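Local structure of sylvaticin (Pythium sylvaticum, 2PR0) at residues F12-P17 against A65-D70; M35-G40 against L73-V78. The protein is an elicitin that, like others of this family, probably binds sterols and triggers defence responses in plants. All coordinates share one frame; numbering follows the deposited sequence.

Overall arrangement
Contacts 1 and 2 are both partly buried, each mixing buried and exposed residues. Their chemistry differs. Contact 1 joins the end of helix 10-14 to the loop that follows helix 54-65. Its polar part is a lysine amine hydrogen-bonded to two backbone carbonyls, with leucine and proline packing beside it. Contact 2 sets a proline-rich loop against a beta hairpin and has no hydrogen bond across it; it rests on proline, phenylalanine and valine contacts. The centres of contacts 1 and 2 lie about 14 Å apart. F12 and L15 connect them: the F12 ring packs on L73 and F75, and L15 meets L36. The four segments alternate along the chain, so the two contacts interlock in sequence.

Contact 1: residues F12-P17 against A65-D70; sequences FFKLAP and ALNPND
Just past the C-terminal end of helix 54-65, the K14 amine of helix 10-14 binds two successive backbone carbonyls, those of L66 and N67. N67 is the first residue to leave the helical path, with a positive phi of 59°, and this turn leaves both carbonyls facing the amine. K14 NZ donates to L66 O at 2.8 Å and to N67 O at 3.0 Å. The approaches differ. NZ meets the L66 carbonyl nearly end-on, with a C=O...NZ angle of 160°. At N67 O the C=O...NZ angle falls to 117°, and the amine stands well above the carbonyl plane, off the lone pairs. The lysine chain runs out extended to CD and then bends at chi3 and chi4, which curls the amine onto the two oxygens. N69 crosses this chain at about a right angle, with ND2 3.9 Å from K14 CE. Beyond the amine the contact is largely apolar. Both methyls of L66 lie against K14 O, with L66 CD1 the nearer at 3.5 Å. CD1 also rests on L15, 4.1 Å from L15 CD2. CD2 packs on the proline ring, 3.7 Å from P17 CG. L18 also touches L66. P68 packs on V82 of helix 82-92. N69 N makes a hydrogen bond to E11 OE2, a second tie to the helix that carries K14. The loop then leads into strand 72-75.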
loop_
_atom_site.group_PDB
_atom_site.type_symbol
_atom_site.label_atom_id
_atom_site.label_comp_id
_atom_site.label_asym_id
_atom_site.label_seq_id
_atom_site.Cartn_x
_atom_site.Cartn_y
_atom_site.Cartn_z
ATOM N N PHE A 12 -10.303 -2.780 5.853
ATOM C CA PHE A 12 -9.615 -1.673 6.509
ATOM C C PHE A 12 -9.009 -2.105 7.827
ATOM O O PHE A 12 -7.895 -1.749 8.186
ATOM C CB PHE A 12 -10.578 -0.501 6.740
ATOM C CG PHE A 12 -10.764 0.343 5.502
ATOM C CD1 PHE A 12 -11.937 0.324 4.775
ATOM C CD2 PHE A 12 -9.718 1.149 5.082
ATOM C CE1 PHE A 12 -12.057 1.088 3.625
ATOM C CE2 PHE A 12 -9.839 1.916 3.944
ATOM C CZ PHE A 12 -11.012 1.893 3.213
ATOM N N PHE A 13 -9.770 -2.906 8.580
ATOM C CA PHE A 13 -9.259 -3.333 9.876
ATOM C C PHE A 13 -8.075 -4.280 9.742
ATOM O O PHE A 13 -7.270 -4.355 10.673
ATOM C CB PHE A 13 -10.386 -3.941 10.701
ATOM C CG PHE A 13 -11.513 -2.966 11.010
ATOM C CD1 PHE A 13 -12.817 -3.278 10.640
ATOM C CD2 PHE A 13 -11.271 -1.770 11.657
ATOM C CE1 PHE A 13 -13.844 -2.394 10.918
ATOM C CE2 PHE A 13 -12.294 -0.889 11.951
ATOM C CZ PHE A 13 -13.596 -1.226 11.598
ATOM N N LYS A 14 -7.927 -4.960 8.626
ATOM C CA LYS A 14 -6.763 -5.806 8.376
ATOM C C LYS A 14 -5.453 -5.013 8.409
ATOM O O LYS A 14 -4.440 -5.630 8.733
ATOM C CB LYS A 14 -6.858 -6.500 7.017
ATOM C CG LYS A 14 -7.942 -7.538 6.867
ATOM C CD LYS A 14 -8.093 -8.027 5.433
ATOM C CE LYS A 14 -6.795 -8.572 4.866
ATOM N NZ LYS A 14 -6.403 -9.836 5.533
ATOM N N LEU A 15 -5.515 -3.739 8.077
ATOM C CA LEU A 15 -4.401 -2.812 8.006
ATOM C C LEU A 15 -3.931 -2.334 9.371
ATOM O O LEU A 15 -2.847 -1.754 9.498
ATOM C CB LEU A 15 -4.780 -1.620 7.119
ATOM C CG LEU A 15 -5.162 -1.887 5.663
ATOM C CD1 LEU A 15 -5.554 -0.588 4.971
ATOM C CD2 LEU A 15 -4.026 -2.556 4.916
ATOM N N ALA A 16 -4.700 -2.570 10.437
ATOM C CA ALA A 16 -4.387 -2.080 11.768
ATOM C C ALA A 16 -2.956 -2.304 12.239
ATOM O O ALA A 16 -2.401 -1.366 12.826
ATOM C CB ALA A 16 -5.374 -2.703 12.768
ATOM N N PRO A 17 -2.327 -3.459 12.041
ATOM C CA PRO A 17 -0.960 -3.616 12.560
ATOM C C PRO A 17 0.054 -2.657 11.961
ATOM O O PRO A 17 1.119 -2.424 12.558
ATOM C CB PRO A 17 -0.611 -5.054 12.161
ATOM C CG PRO A 17 -1.896 -5.747 11.928
ATOM C CD PRO A 17 -2.819 -4.685 11.390
ATOM N N ALA A 65 2.334 -9.286 4.429
ATOM C CA ALA A 65 2.180 -10.186 5.559
ATOM C C ALA A 65 0.756 -10.209 6.122
ATOM O O ALA A 65 0.392 -11.182 6.782
ATOM C CB ALA A 65 3.166 -9.835 6.667
ATOM N N LEU A 66 -0.037 -9.183 5.862
ATOM C CA LEU A 66 -1.422 -9.072 6.291
ATOM C C LEU A 66 -2.400 -9.893 5.464
ATOM O O LEU A 66 -3.595 -9.942 5.768
ATOM C CB LEU A 66 -1.853 -7.599 6.198
ATOM C CG LEU A 66 -1.042 -6.620 7.042
ATOM C CD1 LEU A 66 -1.581 -5.213 6.827
ATOM C CD2 LEU A 66 -1.061 -7.021 8.502
ATOM N N ASN A 67 -1.898 -10.536 4.406
ATOM C CA ASN A 67 -2.773 -11.320 3.533
ATOM C C ASN A 67 -3.881 -10.467 2.929
ATOM O O ASN A 67 -5.087 -10.733 3.045
ATOM C CB ASN A 67 -3.387 -12.484 4.311
ATOM C CG ASN A 67 -4.316 -13.380 3.531
ATOM O OD1 ASN A 67 -5.315 -13.906 4.034
ATOM N ND2 ASN A 67 -4.024 -13.602 2.259
ATOM N N PRO A 68 -3.518 -9.398 2.234
ATOM C CA PRO A 68 -4.579 -8.554 1.664
ATOM C C PRO A 68 -5.359 -9.336 0.604
ATOM O O PRO A 68 -4.809 -10.137 -0.145
ATOM C CB PRO A 68 -3.816 -7.385 1.052
ATOM C CG PRO A 68 -2.439 -7.912 0.811
ATOM C CD PRO A 68 -2.183 -8.889 1.923
ATOM N N ASN A 69 -6.662 -9.079 0.567
ATOM C CA ASN A 69 -7.468 -9.802 -0.418
ATOM C C ASN A 69 -7.425 -9.131 -1.781
ATOM O O ASN A 69 -7.086 -7.964 -1.988
ATOM C CB ASN A 69 -8.902 -9.974 0.075
ATOM C CG ASN A 69 -8.948 -10.836 1.324
ATOM O OD1 ASN A 69 -8.663 -12.024 1.213
ATOM N ND2 ASN A 69 -9.292 -10.253 2.447
ATOM N N ASP A 70 -7.770 -9.952 -2.771
ATOM C CA ASP A 70 -7.775 -9.554 -4.163
ATOM C C ASP A 70 -9.091 -8.846 -4.476
ATOM O O ASP A 70 -10.065 -9.387 -4.987
ATOM C CB ASP A 70 -7.551 -10.761 -5.066
ATOM C CG ASP A 70 -7.330 -10.426 -6.512
ATOM O OD1 ASP A 70 -7.168 -9.238 -6.887
ATOM O OD2 ASP A 70 -7.325 -11.358 -7.349
#

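Contact 2: residues M35-G40 against L73-V78; sequences MLPPAG and LVFGDV
F75 N donates to V78 O at 2.8 Å, and V78 N returns a bond to F75 O at 3.0 Å. This hydrogen-bonded pair closes a type II' turn through G76 and D77, the tip of a two-residue beta hairpin. G76 has a positive phi, as the first corner of such a turn requires. The side chains of F75 and V78 both lean from the hairpin onto the loop P37-G40. Their contact with it is apolar. The P38 ring approaches the F75 ring over one face: P38 CD stands 4.0 Å from the ring centroid, 12° off the normal, in a CH-pi contact. F75 CG is anti to the backbone N (chi1 -174°), which carries the ring out over the proline. The loop carries a cis peptide bond before P37, whose CB comes obliquely to the far end of the same ring, 3.6 Å from F75 CZ. P38 CG also reaches L73 CD2, so the proline bears on two strand residues. The carbonyl oxygen P38 O lies in the fork of V78, 3.7 Å from both CG1 and CG2. V78 CG1 lies against the backbone of G40, 3.5 Å from G40 N, where the glycine has no side chain in the way. V78 CG2 touches A39 O at 3.6 Å. In relatives such as cryptogein, a loop facing a two-stranded sheet forms the beak of the elicitin fold, and this pairing is consistent with it. G40 O is bonded to W33 NE1. The sheet is continued by backbone bonds of L73 with L80 of strand 78-81. F12 of helix 10-14 packs against P38, L73 and F75, where the hairpin and the loop meet that helix.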
loop_
_atom_site.group_PDB
_atom_site.type_symbol
_atom_site.label_atom_id
_atom_site.label_comp_id
_atom_site.label_asym_id
_atom_site.label_seq_id
_atom_site.Cartn_x
_atom_site.Cartn_y
_atom_site.Cartn_z
ATOM N N MET A 35 -0.494 5.121 2.785
ATOM C CA MET A 35 -1.224 3.894 2.961
ATOM C C MET A 35 -2.326 4.089 4.007
ATOM O O MET A 35 -3.434 3.570 3.895
ATOM C CB MET A 35 -0.352 2.707 3.376
ATOM C CG MET A 35 -1.153 1.419 3.417
ATOM S SD MET A 35 -1.625 0.775 1.797
ATOM C CE MET A 35 -3.386 1.140 1.789
ATOM N N LEU A 36 -2.055 4.863 5.036
ATOM C CA LEU A 36 -3.017 5.182 6.083
ATOM C C LEU A 36 -3.114 6.712 6.230
ATOM O O LEU A 36 -2.160 7.299 6.745
ATOM C CB LEU A 36 -2.731 4.518 7.423
ATOM C CG LEU A 36 -2.703 2.981 7.413
ATOM C CD1 LEU A 36 -2.510 2.444 8.827
ATOM C CD2 LEU A 36 -3.956 2.409 6.785
ATOM N N PRO A 37 -4.194 7.364 5.804
ATOM C CA PRO A 37 -5.324 6.761 5.080
ATOM C C PRO A 37 -4.845 6.447 3.663
ATOM O O PRO A 37 -3.844 7.025 3.234
ATOM C CB PRO A 37 -6.396 7.839 5.058
ATOM C CG PRO A 37 -5.597 9.100 5.094
ATOM C CD PRO A 37 -4.418 8.812 5.980
ATOM N N PRO A 38 -5.479 5.542 2.951
ATOM C CA PRO A 38 -4.959 5.187 1.628
ATOM C C PRO A 38 -5.091 6.329 0.628
ATOM O O PRO A 38 -6.187 6.845 0.410
ATOM C CB PRO A 38 -5.850 4.022 1.203
ATOM C CG PRO A 38 -6.868 3.795 2.246
ATOM C CD PRO A 38 -6.683 4.810 3.336
ATOM N N ALA A 39 -3.988 6.707 -0.001
ATOM C CA ALA A 39 -3.963 7.641 -1.107
ATOM C C ALA A 39 -4.137 6.977 -2.471
ATOM O O ALA A 39 -4.324 7.680 -3.469
ATOM C CB ALA A 39 -2.657 8.420 -1.096
ATOM N N GLY A 40 -4.083 5.645 -2.522
ATOM C CA GLY A 40 -4.151 4.865 -3.738
ATOM C C GLY A 40 -2.786 4.456 -4.266
ATOM O O GLY A 40 -1.847 4.362 -3.483
ATOM N N LEU A 73 -10.181 -1.732 -2.700
ATOM C CA LEU A 73 -10.302 -0.915 -1.520
ATOM C C LEU A 73 -10.715 0.507 -1.942
ATOM O O LEU A 73 -10.032 1.149 -2.731
ATOM C CB LEU A 73 -9.009 -0.848 -0.719
ATOM C CG LEU A 73 -9.143 -0.378 0.724
ATOM C CD1 LEU A 73 -9.856 -1.404 1.597
ATOM C CD2 LEU A 73 -7.758 -0.074 1.289
ATOM N N VAL A 74 -11.849 0.919 -1.401
ATOM C CA VAL A 74 -12.501 2.175 -1.746
ATOM C C VAL A 74 -12.486 3.113 -0.567
ATOM O O VAL A 74 -12.933 2.732 0.508
ATOM C CB VAL A 74 -13.948 1.900 -2.197
ATOM C CG1 VAL A 74 -14.701 3.181 -2.475
ATOM C CG2 VAL A 74 -13.935 1.003 -3.439
ATOM N N PHE A 75 -11.930 4.288 -0.782
ATOM C CA PHE A 75 -11.792 5.286 0.278
ATOM C C PHE A 75 -12.125 6.619 -0.375
ATOM O O PHE A 75 -11.256 7.292 -0.907
ATOM C CB PHE A 75 -10.402 5.240 0.902
ATOM C CG PHE A 75 -10.210 6.136 2.101
ATOM C CD1 PHE A 75 -10.695 5.776 3.347
ATOM C CD2 PHE A 75 -9.555 7.341 1.968
ATOM C CE1 PHE A 75 -10.553 6.600 4.442
ATOM C CE2 PHE A 75 -9.410 8.187 3.050
ATOM C CZ PHE A 75 -9.915 7.804 4.275
ATOM N N GLY A 76 -13.414 6.961 -0.366
ATOM C CA GLY A 76 -13.812 8.141 -1.140
ATOM C C GLY A 76 -13.585 7.876 -2.622
ATOM O O GLY A 76 -14.016 6.846 -3.160
ATOM N N ASP A 77 -12.913 8.797 -3.296
ATOM C CA ASP A 77 -12.630 8.602 -4.711
ATOM C C ASP A 77 -11.350 7.801 -4.907
ATOM O O ASP A 77 -10.998 7.545 -6.060
ATOM C CB ASP A 77 -12.590 9.933 -5.472
ATOM C CG ASP A 77 -11.599 10.940 -4.945
ATOM O OD1 ASP A 77 -10.590 10.452 -4.387
ATOM O OD2 ASP A 77 -11.848 12.164 -5.078
ATOM N N VAL A 78 -10.691 7.382 -3.837
ATOM C CA VAL A 78 -9.531 6.494 -3.958
ATOM C C VAL A 78 -9.963 5.041 -4.135
ATOM O O VAL A 78 -10.762 4.521 -3.352
ATOM C CB VAL A 78 -8.610 6.577 -2.726
ATOM C CG1 VAL A 78 -7.611 5.425 -2.674
ATOM C CG2 VAL A 78 -7.865 7.904 -2.715
#